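PDB 2EKC: tryptophan synthase alpha chain from Aquifex aeolicus, which probably catalyses the aldol cleavage of indoleglycerol phosphate to indole and glyceraldehyde 3-phosphate, within the last step of tryptophan biosynthesis. Local coordinates for residues S149-G154 against D171-F176; L165-A170 against E203-P208; D6-L11 against T45-I50; G110-C115 against K140-K145; G154-T159 against E192-K197. All blocks are in the same frame, centred on the assembly; numbering follows the deposited sequence.

How the contacts relate
All five contacts belong to one parallel beta/alpha barrel. Contacts 1 and 3 are buried: contact 1 pairs two neighbouring barrel strands, and contact 3 sets helix 3-14 against the start of strand 47-51, with Phe8 reaching over to Met173 of contact 1. Contacts 2, 4 and 5 are only partly buried. Contacts 2 and 5 use opposite ends of helix 192-204, while contacts 1 and 5 share Gly154. The chemistry changes with place: contact 1 combines strand backbone bonds and apolar packing with carboxylate bonds at one end, contact 3 is mainly apolar packing with a water bridge, and the outer contacts turn to a disulfide, a salt bridge and lysines that grip carbonyl oxygens.

Contact 1: residues S149-G154 against D171-F176; sequences SFVPLG and DEMTYF
Gly154 CA sits squarely over the Phe176 ring, 3.6 Å from the ring centroid and 7° off its normal, in a CH-pi contact that leaves the glycine no room for a side chain. Tyr175 bonds the other strand on both sides of Leu153, its O taking Gly154 N (2.7 Å) and its N donating to Pro152 O (3.1 Å). Leu153 CG meets the edge of the Tyr175 ring at CD2, 4.0 Å away. At the other end the Phe150 N-H runs almost straight (171°) to Asp171 OD2 at 2.7 Å. With OG anti to the backbone N (chi1 -161°), Ser149 donates to the anti lone pair of Glu172 OE1 at 2.9 Å. A water tied to Ser149 OG, Phe150 O and Glu172 N lies between. Farther out, Ser5 N and Met1 N hold Glu172 OE2, Tyr201 OH binds Thr174 OG1, and the Tyr201 ring meets Phe176 edge-to-face. With an alanine at Phe176 the CH-pi contact to Gly154 would be lost and a gap would probably open beside Tyr201. The strands belong to a beta-alpha-beta unit whose crossover helix, 160-169, rests Ile166 on Pro152 and Thr174; strand 209-212 continues the barrel, and helix 3-14 covers Ser149 and Met173.

Contact 2: residues L165-A170 against E203-P208; sequences LICEAA and ELCDKP
The Cys167 carbonyl is the flat group that receives Lys207, whose NZ stands above the carbonyl plane, 43° out of it, and donates a 2.7 Å hydrogen bond to Cys167 O. The C=O...N angle is 136°. A bend at chi4 (73°) swings NZ round to this oxygen at the end of an otherwise extended chain, and Lys207 CD passes 3.8 Å from Ala170 CB. A lysine thus helps take up a carbonyl near the C-terminal end of helix 160-169, where the helix dipole would probably welcome a positive charge. An alanine at Lys207 would probably leave Cys167 O without this donor and open a gap beside Ala170. Next to the lysine, Cys167 SG and Cys205 SG are joined in a disulfide of 2.0 Å, the sulfur of each half lying anti to its own backbone N. This covalent link ties the last turn of helix 160-169 to Cys205, the first residue past the end of helix 192-204. Leu204 packs on Arg160 and Ile163 beside the disulfide, while inward of it Ile166 and Ala170 rest on Pro152 of strand 149-154. Tyr201 OH hydrogen-bonds Lys207 O, and Pro208 makes a backbone hydrogen bond to Thr174 of strand 174-177.

Contact 3: residues D6-L11 against T45-I50; sequences DKFTEL and TDILEI
Phe8 and Ile47 form the close-packed apolar part of this contact, the two side chains crossing at about a right angle. CD1 of Ile47 meets the distal end of the ring, 3.8 Å from Phe8 CE2 and equally near CZ. One helical turn on, Leu11 lays its methyl groups against the carboxylate of Asp46, with Leu11 CD2 3.4 Å from Asp46 OD1. That carboxylate is well provided for on its other oxygen, where OD2 makes a salt bridge with Lys257 and takes a hydrogen bond from Leu19 N. The side around Lys7 is looser and wetter. Bends at chi2 (59°) and chi3 (65°) curl the lysine chain, and its methylenes pass over the backbone oxygen of Asp46, with Lys7 CE 3.8 Å from Asp46 O, a buried oxygen that finds no polar partner. The amine ends against Glu10, in a salt bridge of 2.7 Å between Lys7 NZ and Glu10 OE1. It reaches Asp46 only through a water, which accepts from Lys7 NZ and donates to Asp46 OD1. Lys7 NZ and Asp46 OD1 are 5.0 Å apart, and the opposite charges probably still attract weakly. The arrangement is that of a TIM barrel closed at the N-terminal end of its strands by an extra helix ahead of the first strand, as in the tryptophan synthase alpha family; Glu49, predicted to be a catalytic base, lies farther along the same strand.

Contact 4: residues G110-C115 against K140-K145; sequences GLEKFC and KAVMKK
Val142 points its two methyl groups into the side of helix 111-120, each at a different neighbour. With CG1 anti to the backbone N (chi1 -177°), that branch meets Cys115 SG at 3.7 Å. The other branch, CG2, faces Leu111 CD2 at 4.0 Å, and the two side chains cross at about a right angle. Cys115 SG also lies 4.1 Å from Met143 CG, so the sulfur touches two consecutive residues of the partner helix. Toward the surface, Glu112 bends at chi2 and comes over Val142, its OE2 3.9 Å from Val142 CG1. Lys145 reaches across fully extended and meets the glutamate at about a right angle to form a salt bridge, with Lys145 NZ 3.0 Å from Glu112 OE1. The amine meets that oxygen on its syn side but 32° out of the carboxylate plane, and Tyr146 OH binds the same oxygen. The charged pair thus roofs a small apolar seam. The segment axes approach to 9.6 Å with N-to-C directions 41° apart, as neighbouring outer helices of the barrel. Beneath the seam Cys115 and Met143 both touch Phe126 of strand 125-127, Met143 also reaches Phe150 of strand 149-154, and Leu111 packs on Tyr103 and Ile106 of helix 103-109.

Contact 5: residues G154-T159 against E192-K197; sequences GAPTST and ERIKKK
A type I turn from Ala155 to Ser158 brings Pro156 up to helix 192-204, with its CA 4.6 Å from Ile194 CA. Ser158 OG steadies the turn from within by accepting the N-H of Ala155. The proline ring fills the joint between loop and helix: its CB lies 3.8 Å from Arg193 CG, and its CG faces Ile194 CD1 at 4.1 Å. On one flank Lys197 doubles back, bent at chi2 (92°) and chi3 (-63°), so that its methylenes follow the carbonyl oxygens of Ala155 and Pro156. The chain ends in a hydrogen bond from Lys197 NZ to Ser158 O of 2.7 Å, with a C=O...N angle of 158°; Glu200 makes a salt bridge with the same amine. In the barrel this joins a beta-alpha loop, the one that leads from the C-terminal end of strand 149-154 into helix 160-169, to the helix that follows the next strand, 174-177. Val177 of that strand touches Ala155 and Pro156, and Phe176 touches Ile194 and Lys197. Arg193 works on the more exposed flank. Its chain is extended from CG to NE, and a water accepts from Arg193 NE at 2.7 Å while donating to Pro156 O. Farther out, the methyl group of Thr157 approaches the guanidinium, with CG2 3.3 Å from Arg193 NH2, and both residues also rest on Thr180.

Contact 1: residues S149-G154 against D171-F176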
# COMPACT_ATOMS: atom_id res chain seq x y z
N SER A 149 -9.54 7.16 2.76
CA SER A 149 -9.27 7.27 1.33
C SER A 149 -9.43 5.97 0.55
O SER A 149 -8.84 4.95 0.88
CB SER A 149 -7.85 7.82 1.14
OG SER A 149 -7.68 8.35 -0.16
N PHE A 150 -10.25 6.02 -0.49
CA PHE A 150 -10.48 4.86 -1.34
C PHE A 150 -9.43 4.83 -2.45
O PHE A 150 -9.29 5.80 -3.20
CB PHE A 150 -11.89 4.90 -1.95
CG PHE A 150 -12.24 3.67 -2.74
CD1 PHE A 150 -12.53 2.48 -2.09
CD2 PHE A 150 -12.25 3.70 -4.13
CE1 PHE A 150 -12.83 1.32 -2.82
CE2 PHE A 150 -12.54 2.55 -4.87
CZ PHE A 150 -12.83 1.36 -4.21
N VAL A 151 -8.70 3.73 -2.54
CA VAL A 151 -7.66 3.58 -3.55
C VAL A 151 -8.03 2.49 -4.55
O VAL A 151 -7.88 1.31 -4.28
CB VAL A 151 -6.32 3.22 -2.88
CG1 VAL A 151 -5.23 3.08 -3.93
CG2 VAL A 151 -5.94 4.30 -1.86
N PRO A 152 -8.54 2.89 -5.73
CA PRO A 152 -8.92 1.91 -6.76
C PRO A 152 -7.71 1.23 -7.38
O PRO A 152 -6.60 1.77 -7.38
CB PRO A 152 -9.70 2.76 -7.76
CG PRO A 152 -9.01 4.09 -7.67
CD PRO A 152 -8.82 4.26 -6.18
N LEU A 153 -7.92 0.03 -7.92
CA LEU A 153 -6.83 -0.71 -8.54
C LEU A 153 -6.97 -0.77 -10.05
O LEU A 153 -8.05 -0.99 -10.58
CB LEU A 153 -6.75 -2.12 -7.97
CG LEU A 153 -6.15 -2.26 -6.57
CD1 LEU A 153 -7.02 -1.54 -5.55
CD2 LEU A 153 -6.02 -3.74 -6.21
N GLY A 154 -5.85 -0.55 -10.75
CA GLY A 154 -5.87 -0.59 -12.20
C GLY A 154 -4.93 -1.67 -12.68
O GLY A 154 -4.21 -2.27 -11.89
N ASP A 171 -9.98 8.91 -4.20
CA ASP A 171 -10.07 10.13 -3.42
C ASP A 171 -8.78 10.94 -3.57
O ASP A 171 -8.82 12.15 -3.74
CB ASP A 171 -10.29 9.83 -1.93
CG ASP A 171 -11.67 9.27 -1.64
OD1 ASP A 171 -12.67 9.89 -2.07
OD2 ASP A 171 -11.75 8.21 -0.98
N GLU A 172 -7.64 10.25 -3.50
CA GLU A 172 -6.35 10.93 -3.59
C GLU A 172 -5.29 10.24 -4.44
O GLU A 172 -4.34 10.88 -4.89
CB GLU A 172 -5.79 11.12 -2.18
CG GLU A 172 -6.67 11.97 -1.26
CD GLU A 172 -6.22 11.87 0.18
OE1 GLU A 172 -6.58 10.88 0.85
OE2 GLU A 172 -5.49 12.78 0.64
N MET A 173 -5.43 8.93 -4.65
CA MET A 173 -4.44 8.21 -5.43
C MET A 173 -4.97 6.90 -5.99
O MET A 173 -6.01 6.40 -5.56
CB MET A 173 -3.21 7.92 -4.57
CG MET A 173 -3.50 6.96 -3.42
SD MET A 173 -2.04 6.52 -2.48
CE MET A 173 -1.23 5.43 -3.61
N THR A 174 -4.23 6.34 -6.93
CA THR A 174 -4.59 5.08 -7.56
C THR A 174 -3.40 4.13 -7.56
O THR A 174 -2.25 4.57 -7.45
CB THR A 174 -5.03 5.27 -9.03
OG1 THR A 174 -3.94 5.79 -9.80
CG2 THR A 174 -6.21 6.24 -9.11
N TYR A 175 -3.68 2.84 -7.69
CA TYR A 175 -2.64 1.83 -7.71
C TYR A 175 -2.82 0.91 -8.92
O TYR A 175 -3.88 0.32 -9.10
CB TYR A 175 -2.68 0.98 -6.43
CG TYR A 175 -1.74 -0.21 -6.50
CD1 TYR A 175 -0.35 -0.02 -6.55
CD2 TYR A 175 -2.23 -1.51 -6.58
CE1 TYR A 175 0.52 -1.11 -6.69
CE2 TYR A 175 -1.36 -2.61 -6.73
CZ TYR A 175 0.01 -2.39 -6.78
OH TYR A 175 0.87 -3.46 -6.95
N PHE A 176 -1.78 0.79 -9.74
CA PHE A 176 -1.81 -0.08 -10.90
C PHE A 176 -0.77 -1.19 -10.73
O PHE A 176 0.30 -0.95 -10.19
CB PHE A 176 -1.48 0.68 -12.19
CG PHE A 176 -2.64 1.39 -12.81
CD1 PHE A 176 -3.27 2.43 -12.14
CD2 PHE A 176 -3.09 1.03 -14.08
CE1 PHE A 176 -4.34 3.12 -12.74
CE2 PHE A 176 -4.15 1.71 -14.68
CZ PHE A 176 -4.78 2.75 -14.01
O HOH W 1 -7.17 7.51 -2.64

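Contact 2: residues L165-A170 against E203-P208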
# COMPACT_ATOMS: atom_id res chain seq x y z
N LEU A 165 -13.51 5.46 -14.60
CA LEU A 165 -14.23 5.04 -13.40
C LEU A 165 -13.26 4.97 -12.22
O LEU A 165 -13.63 5.23 -11.08
CB LEU A 165 -14.89 3.68 -13.62
CG LEU A 165 -16.05 3.67 -14.61
CD1 LEU A 165 -16.41 2.24 -14.99
CD2 LEU A 165 -17.24 4.39 -14.00
N ILE A 166 -12.02 4.61 -12.51
CA ILE A 166 -10.98 4.53 -11.49
C ILE A 166 -10.69 5.93 -10.94
O ILE A 166 -10.62 6.14 -9.73
CB ILE A 166 -9.68 3.92 -12.07
CG1 ILE A 166 -9.89 2.43 -12.36
CG2 ILE A 166 -8.52 4.12 -11.11
CD1 ILE A 166 -8.71 1.77 -13.06
N CYS A 167 -10.52 6.89 -11.85
CA CYS A 167 -10.23 8.27 -11.45
C CYS A 167 -11.32 8.86 -10.56
O CYS A 167 -11.03 9.47 -9.53
CB CYS A 167 -10.05 9.14 -12.69
SG CYS A 167 -9.22 10.74 -12.40
N GLU A 168 -12.57 8.69 -10.96
CA GLU A 168 -13.67 9.23 -10.17
C GLU A 168 -13.85 8.47 -8.86
O GLU A 168 -14.44 8.99 -7.92
CB GLU A 168 -14.97 9.20 -10.99
CG GLU A 168 -15.40 7.83 -11.46
CD GLU A 168 -16.71 7.87 -12.23
OE1 GLU A 168 -16.76 8.52 -13.30
OE2 GLU A 168 -17.69 7.24 -11.77
N ALA A 169 -13.33 7.25 -8.80
CA ALA A 169 -13.44 6.45 -7.59
C ALA A 169 -12.33 6.75 -6.59
O ALA A 169 -12.48 6.52 -5.39
CB ALA A 169 -13.42 4.97 -7.94
N ALA A 170 -11.20 7.26 -7.08
CA ALA A 170 -10.07 7.57 -6.21
C ALA A 170 -10.23 8.91 -5.50
O ALA A 170 -10.57 9.92 -6.11
CB ALA A 170 -8.78 7.56 -7.03
N GLU A 203 -3.84 11.18 -19.43
CA GLU A 203 -4.75 11.90 -20.32
C GLU A 203 -6.12 12.09 -19.69
O GLU A 203 -6.80 13.08 -19.93
CB GLU A 203 -4.92 11.12 -21.63
CG GLU A 203 -3.65 10.91 -22.45
CD GLU A 203 -3.86 9.98 -23.64
OE1 GLU A 203 -4.82 10.20 -24.41
OE2 GLU A 203 -3.07 9.03 -23.80
N LEU A 204 -6.53 11.11 -18.87
CA LEU A 204 -7.84 11.13 -18.26
C LEU A 204 -7.89 11.41 -16.77
O LEU A 204 -8.96 11.65 -16.22
CB LEU A 204 -8.52 9.78 -18.50
CG LEU A 204 -8.76 9.38 -19.96
CD1 LEU A 204 -9.00 7.88 -20.07
CD2 LEU A 204 -9.96 10.17 -20.49
N CYS A 205 -6.73 11.40 -16.11
CA CYS A 205 -6.72 11.59 -14.67
C CYS A 205 -5.54 12.40 -14.15
O CYS A 205 -4.41 12.23 -14.60
CB CYS A 205 -6.72 10.22 -14.00
SG CYS A 205 -7.25 10.22 -12.27
N ASP A 206 -5.81 13.27 -13.17
CA ASP A 206 -4.76 14.09 -12.58
C ASP A 206 -4.30 13.58 -11.22
O ASP A 206 -3.34 14.11 -10.65
CB ASP A 206 -5.25 15.53 -12.45
CG ASP A 206 -5.43 16.21 -13.79
OD1 ASP A 206 -4.44 16.26 -14.56
OD2 ASP A 206 -6.54 16.71 -14.07
N LYS A 207 -4.96 12.55 -10.70
CA LYS A 207 -4.58 12.02 -9.40
C LYS A 207 -3.31 11.17 -9.47
O LYS A 207 -3.11 10.43 -10.44
CB LYS A 207 -5.73 11.19 -8.82
CG LYS A 207 -7.06 11.95 -8.75
CD LYS A 207 -8.04 11.25 -7.83
CE LYS A 207 -9.34 12.04 -7.70
NZ LYS A 207 -10.17 11.95 -8.94
N PRO A 208 -2.44 11.27 -8.46
CA PRO A 208 -1.20 10.48 -8.46
C PRO A 208 -1.44 8.99 -8.61
O PRO A 208 -2.47 8.46 -8.20
CB PRO A 208 -0.55 10.85 -7.12
CG PRO A 208 -1.71 11.27 -6.27
CD PRO A 208 -2.56 12.06 -7.22

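Contact 3: residues D6-L11 against T45-I50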
# COMPACT_ATOMS: atom_id res chain seq x y z
N ASP A 6 -1.35 15.46 0.95
CA ASP A 6 -0.29 16.30 1.50
C ASP A 6 1.08 15.72 1.14
O ASP A 6 1.99 16.45 0.74
CB ASP A 6 -0.38 16.40 3.03
CG ASP A 6 -1.64 17.09 3.51
OD1 ASP A 6 -2.24 17.87 2.74
OD2 ASP A 6 -2.03 16.86 4.68
N LYS A 7 1.23 14.41 1.29
CA LYS A 7 2.51 13.77 0.99
C LYS A 7 2.94 13.93 -0.46
O LYS A 7 4.10 14.25 -0.73
CB LYS A 7 2.46 12.28 1.35
CG LYS A 7 3.78 11.55 1.10
CD LYS A 7 4.93 12.16 1.91
CE LYS A 7 4.72 12.01 3.40
NZ LYS A 7 5.84 12.60 4.20
N PHE A 8 2.03 13.69 -1.40
CA PHE A 8 2.38 13.83 -2.81
C PHE A 8 2.70 15.28 -3.17
O PHE A 8 3.55 15.55 -4.02
CB PHE A 8 1.25 13.28 -3.69
CG PHE A 8 1.33 11.79 -3.90
CD1 PHE A 8 2.39 11.23 -4.60
CD2 PHE A 8 0.35 10.94 -3.38
CE1 PHE A 8 2.49 9.85 -4.79
CE2 PHE A 8 0.43 9.55 -3.57
CZ PHE A 8 1.50 9.01 -4.27
N THR A 9 2.02 16.22 -2.52
CA THR A 9 2.30 17.62 -2.78
C THR A 9 3.70 17.92 -2.26
O THR A 9 4.47 18.65 -2.88
CB THR A 9 1.27 18.52 -2.06
OG1 THR A 9 -0.01 18.31 -2.66
CG2 THR A 9 1.65 19.99 -2.18
N GLU A 10 4.03 17.34 -1.11
CA GLU A 10 5.35 17.52 -0.51
C GLU A 10 6.43 16.93 -1.41
O GLU A 10 7.44 17.57 -1.69
CB GLU A 10 5.39 16.85 0.87
CG GLU A 10 6.80 16.66 1.43
CD GLU A 10 6.80 15.96 2.78
OE1 GLU A 10 5.99 15.04 2.98
OE2 GLU A 10 7.63 16.33 3.64
N LEU A 11 6.22 15.69 -1.86
CA LEU A 11 7.20 15.03 -2.71
C LEU A 11 7.44 15.81 -4.00
O LEU A 11 8.58 15.94 -4.45
CB LEU A 11 6.74 13.61 -3.04
CG LEU A 11 6.76 12.65 -1.85
CD1 LEU A 11 5.99 11.38 -2.19
CD2 LEU A 11 8.20 12.33 -1.47
N THR A 45 10.67 5.67 3.63
CA THR A 45 9.36 5.26 3.14
C THR A 45 8.41 6.46 3.21
O THR A 45 8.31 7.13 4.24
CB THR A 45 8.80 4.08 3.98
OG1 THR A 45 9.57 2.90 3.70
CG2 THR A 45 7.34 3.83 3.67
N ASP A 46 7.71 6.74 2.11
CA ASP A 46 6.78 7.86 2.05
C ASP A 46 5.35 7.49 2.38
O ASP A 46 4.60 8.29 2.94
CB ASP A 46 6.83 8.48 0.66
CG ASP A 46 8.20 9.01 0.31
OD1 ASP A 46 8.64 9.96 0.99
OD2 ASP A 46 8.85 8.46 -0.62
N ILE A 47 4.97 6.27 2.01
CA ILE A 47 3.62 5.77 2.26
C ILE A 47 3.75 4.33 2.72
O ILE A 47 4.45 3.53 2.09
CB ILE A 47 2.76 5.82 0.98
CG1 ILE A 47 2.57 7.26 0.53
CG2 ILE A 47 1.40 5.14 1.23
CD1 ILE A 47 1.88 7.40 -0.81
N LEU A 48 3.08 4.00 3.81
CA LEU A 48 3.15 2.66 4.36
C LEU A 48 1.93 1.81 4.07
O LEU A 48 0.80 2.29 4.18
CB LEU A 48 3.35 2.74 5.88
CG LEU A 48 3.63 1.44 6.63
CD1 LEU A 48 4.99 0.90 6.19
CD2 LEU A 48 3.61 1.69 8.13
N GLU A 49 2.15 0.56 3.66
CA GLU A 49 1.04 -0.36 3.43
C GLU A 49 1.17 -1.37 4.57
O GLU A 49 2.19 -2.06 4.69
CB GLU A 49 1.15 -1.09 2.10
CG GLU A 49 1.15 -0.20 0.87
CD GLU A 49 0.92 -1.01 -0.40
OE1 GLU A 49 1.39 -2.16 -0.46
OE2 GLU A 49 0.28 -0.48 -1.34
N ILE A 50 0.13 -1.45 5.40
CA ILE A 50 0.12 -2.35 6.55
C ILE A 50 -0.67 -3.62 6.23
O ILE A 50 -1.88 -3.55 6.01
CB ILE A 50 -0.51 -1.64 7.77
CG1 ILE A 50 0.24 -0.33 8.04
CG2 ILE A 50 -0.48 -2.55 8.98
CD1 ILE A 50 -0.31 0.50 9.22
O HOH W 2 8.12 11.20 3.28

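Contact 4: residues G110-C115 against K140-K145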
# COMPACT_ATOMS: atom_id res chain seq x y z
N GLY A 110 -17.88 -6.02 10.30
CA GLY A 110 -18.93 -5.02 10.17
C GLY A 110 -18.34 -3.76 9.56
O GLY A 110 -17.44 -3.15 10.13
N LEU A 111 -18.85 -3.36 8.39
CA LEU A 111 -18.34 -2.18 7.70
C LEU A 111 -18.17 -0.94 8.57
O LEU A 111 -17.08 -0.38 8.64
CB LEU A 111 -19.21 -1.83 6.49
CG LEU A 111 -18.84 -2.53 5.18
CD1 LEU A 111 -19.05 -4.02 5.32
CD2 LEU A 111 -19.66 -1.97 4.03
N GLU A 112 -19.25 -0.51 9.22
CA GLU A 112 -19.19 0.67 10.08
C GLU A 112 -18.10 0.53 11.13
O GLU A 112 -17.22 1.38 11.26
CB GLU A 112 -20.53 0.91 10.79
CG GLU A 112 -21.69 1.31 9.88
CD GLU A 112 -21.63 2.76 9.43
OE1 GLU A 112 -21.23 3.62 10.24
OE2 GLU A 112 -22.02 3.05 8.28
N LYS A 113 -18.15 -0.56 11.89
CA LYS A 113 -17.16 -0.80 12.94
C LYS A 113 -15.73 -0.85 12.40
O LYS A 113 -14.83 -0.23 12.96
CB LYS A 113 -17.46 -2.10 13.68
CG LYS A 113 -16.43 -2.44 14.74
CD LYS A 113 -16.70 -3.76 15.44
CE LYS A 113 -17.94 -3.71 16.30
NZ LYS A 113 -18.04 -4.94 17.14
N PHE A 114 -15.54 -1.59 11.31
CA PHE A 114 -14.22 -1.73 10.70
C PHE A 114 -13.64 -0.36 10.36
O PHE A 114 -12.49 -0.06 10.71
CB PHE A 114 -14.33 -2.58 9.43
CG PHE A 114 -13.00 -3.05 8.89
CD1 PHE A 114 -12.24 -2.24 8.07
CD2 PHE A 114 -12.52 -4.32 9.22
CE1 PHE A 114 -11.01 -2.68 7.57
CE2 PHE A 114 -11.30 -4.76 8.72
CZ PHE A 114 -10.54 -3.94 7.90
N CYS A 115 -14.44 0.47 9.70
CA CYS A 115 -13.99 1.80 9.33
C CYS A 115 -13.78 2.69 10.55
O CYS A 115 -12.79 3.42 10.62
CB CYS A 115 -14.98 2.44 8.36
SG CYS A 115 -14.97 1.67 6.70
N LYS A 140 -17.48 2.06 -0.40
CA LYS A 140 -17.04 3.42 -0.69
C LYS A 140 -17.85 4.41 0.14
O LYS A 140 -17.29 5.35 0.72
CB LYS A 140 -17.20 3.72 -2.18
CG LYS A 140 -16.38 2.83 -3.10
CD LYS A 140 -16.62 3.18 -4.56
CE LYS A 140 -15.97 2.18 -5.50
NZ LYS A 140 -16.18 2.52 -6.93
N ALA A 141 -19.16 4.20 0.21
CA ALA A 141 -20.04 5.08 0.97
C ALA A 141 -19.64 5.16 2.44
O ALA A 141 -19.58 6.25 3.01
CB ALA A 141 -21.49 4.60 0.85
N VAL A 142 -19.36 4.01 3.05
CA VAL A 142 -18.96 3.99 4.46
C VAL A 142 -17.59 4.63 4.64
O VAL A 142 -17.36 5.39 5.59
CB VAL A 142 -18.92 2.55 5.02
CG1 VAL A 142 -18.56 2.59 6.50
CG2 VAL A 142 -20.26 1.87 4.82
N MET A 143 -16.67 4.32 3.74
CA MET A 143 -15.33 4.89 3.82
C MET A 143 -15.41 6.42 3.76
O MET A 143 -14.68 7.11 4.46
CB MET A 143 -14.45 4.35 2.70
CG MET A 143 -14.03 2.90 2.93
SD MET A 143 -13.01 2.19 1.62
CE MET A 143 -11.43 3.03 1.92
N LYS A 144 -16.30 6.93 2.92
CA LYS A 144 -16.49 8.37 2.78
C LYS A 144 -16.94 8.95 4.12
O LYS A 144 -16.48 10.00 4.55
CB LYS A 144 -17.54 8.68 1.72
CG LYS A 144 -17.84 10.17 1.59
CD LYS A 144 -19.05 10.42 0.70
CE LYS A 144 -19.37 11.91 0.58
NZ LYS A 144 -19.60 12.57 1.91
N LYS A 145 -17.84 8.24 4.78
CA LYS A 145 -18.37 8.66 6.07
C LYS A 145 -17.28 8.79 7.13
O LYS A 145 -17.32 9.70 7.95
CB LYS A 145 -19.43 7.66 6.54
CG LYS A 145 -20.02 7.96 7.91
CD LYS A 145 -21.03 6.90 8.31
CE LYS A 145 -21.62 7.17 9.68
NZ LYS A 145 -22.69 6.19 10.01

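Contact 5: residues G154-T159 against E192-K197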
# COMPACT_ATOMS: atom_id res chain seq x y z
N GLY A 154 -5.85 -0.55 -10.75
CA GLY A 154 -5.87 -0.59 -12.20
C GLY A 154 -4.93 -1.67 -12.68
O GLY A 154 -4.21 -2.27 -11.89
N ALA A 155 -4.95 -1.94 -13.98
CA ALA A 155 -4.09 -2.96 -14.56
C ALA A 155 -3.57 -2.49 -15.91
O ALA A 155 -4.08 -1.53 -16.48
CB ALA A 155 -4.87 -4.26 -14.72
N PRO A 156 -2.53 -3.17 -16.44
CA PRO A 156 -1.97 -2.78 -17.73
C PRO A 156 -3.00 -2.93 -18.84
O PRO A 156 -2.85 -2.37 -19.92
CB PRO A 156 -0.80 -3.74 -17.90
CG PRO A 156 -0.41 -4.07 -16.48
CD PRO A 156 -1.76 -4.26 -15.84
N THR A 157 -4.06 -3.69 -18.56
CA THR A 157 -5.11 -3.93 -19.54
C THR A 157 -6.42 -3.19 -19.25
O THR A 157 -7.44 -3.47 -19.88
CB THR A 157 -5.43 -5.44 -19.67
OG1 THR A 157 -5.81 -5.95 -18.39
CG2 THR A 157 -4.21 -6.19 -20.17
N SER A 158 -6.40 -2.25 -18.31
CA SER A 158 -7.61 -1.50 -17.99
C SER A 158 -8.09 -0.71 -19.21
O SER A 158 -7.30 -0.04 -19.88
CB SER A 158 -7.36 -0.54 -16.82
OG SER A 158 -7.17 -1.25 -15.61
N THR A 159 -9.39 -0.80 -19.50
CA THR A 159 -9.95 -0.10 -20.64
C THR A 159 -10.02 1.40 -20.35
O THR A 159 -9.90 1.81 -19.19
CB THR A 159 -11.37 -0.58 -20.94
OG1 THR A 159 -12.23 -0.24 -19.84
CG2 THR A 159 -11.39 -2.09 -21.14
N GLU A 192 6.95 -1.62 -20.75
CA GLU A 192 6.35 -0.87 -21.84
C GLU A 192 4.83 -0.84 -21.78
O GLU A 192 4.20 0.18 -22.07
CB GLU A 192 6.80 -1.46 -23.18
CG GLU A 192 6.36 -0.67 -24.40
CD GLU A 192 6.87 0.76 -24.40
OE1 GLU A 192 8.04 0.97 -24.03
OE2 GLU A 192 6.10 1.67 -24.77
N ARG A 193 4.23 -1.97 -21.41
CA ARG A 193 2.78 -2.07 -21.36
C ARG A 193 2.11 -1.22 -20.28
O ARG A 193 1.12 -0.53 -20.54
CB ARG A 193 2.37 -3.53 -21.19
CG ARG A 193 0.88 -3.77 -21.34
CD ARG A 193 0.62 -5.21 -21.68
NE ARG A 193 -0.77 -5.45 -22.00
CZ ARG A 193 -1.21 -6.52 -22.65
NH1 ARG A 193 -0.36 -7.46 -23.05
NH2 ARG A 193 -2.51 -6.66 -22.90
N ILE A 194 2.63 -1.28 -19.06
CA ILE A 194 2.04 -0.50 -17.97
C ILE A 194 2.37 0.98 -18.17
O ILE A 194 1.58 1.86 -17.80
CB ILE A 194 2.54 -0.97 -16.59
CG1 ILE A 194 1.91 -0.12 -15.48
CG2 ILE A 194 4.06 -0.89 -16.52
CD1 ILE A 194 0.38 -0.15 -15.45
N LYS A 195 3.53 1.25 -18.75
CA LYS A 195 3.95 2.62 -19.01
C LYS A 195 2.97 3.30 -19.97
O LYS A 195 2.53 4.42 -19.73
CB LYS A 195 5.36 2.63 -19.61
CG LYS A 195 5.90 4.02 -19.90
CD LYS A 195 7.37 3.96 -20.29
CE LYS A 195 7.91 5.34 -20.63
NZ LYS A 195 7.21 5.91 -21.82
N LYS A 196 2.63 2.60 -21.05
CA LYS A 196 1.69 3.14 -22.02
C LYS A 196 0.31 3.32 -21.40
O LYS A 196 -0.40 4.28 -21.71
CB LYS A 196 1.59 2.21 -23.23
CG LYS A 196 2.79 2.30 -24.18
CD LYS A 196 2.85 3.66 -24.87
CE LYS A 196 3.97 3.72 -25.90
NZ LYS A 196 4.04 5.04 -26.58
N LYS A 197 -0.07 2.41 -20.51
CA LYS A 197 -1.37 2.50 -19.86
C LYS A 197 -1.42 3.73 -18.97
O LYS A 197 -2.43 4.42 -18.91
CB LYS A 197 -1.64 1.25 -19.03
CG LYS A 197 -3.00 1.24 -18.36
CD LYS A 197 -4.05 0.54 -19.20
CE LYS A 197 -4.29 1.24 -20.52
NZ LYS A 197 -5.19 0.46 -21.41
O HOH W 3 -2.52 -3.40 -22.44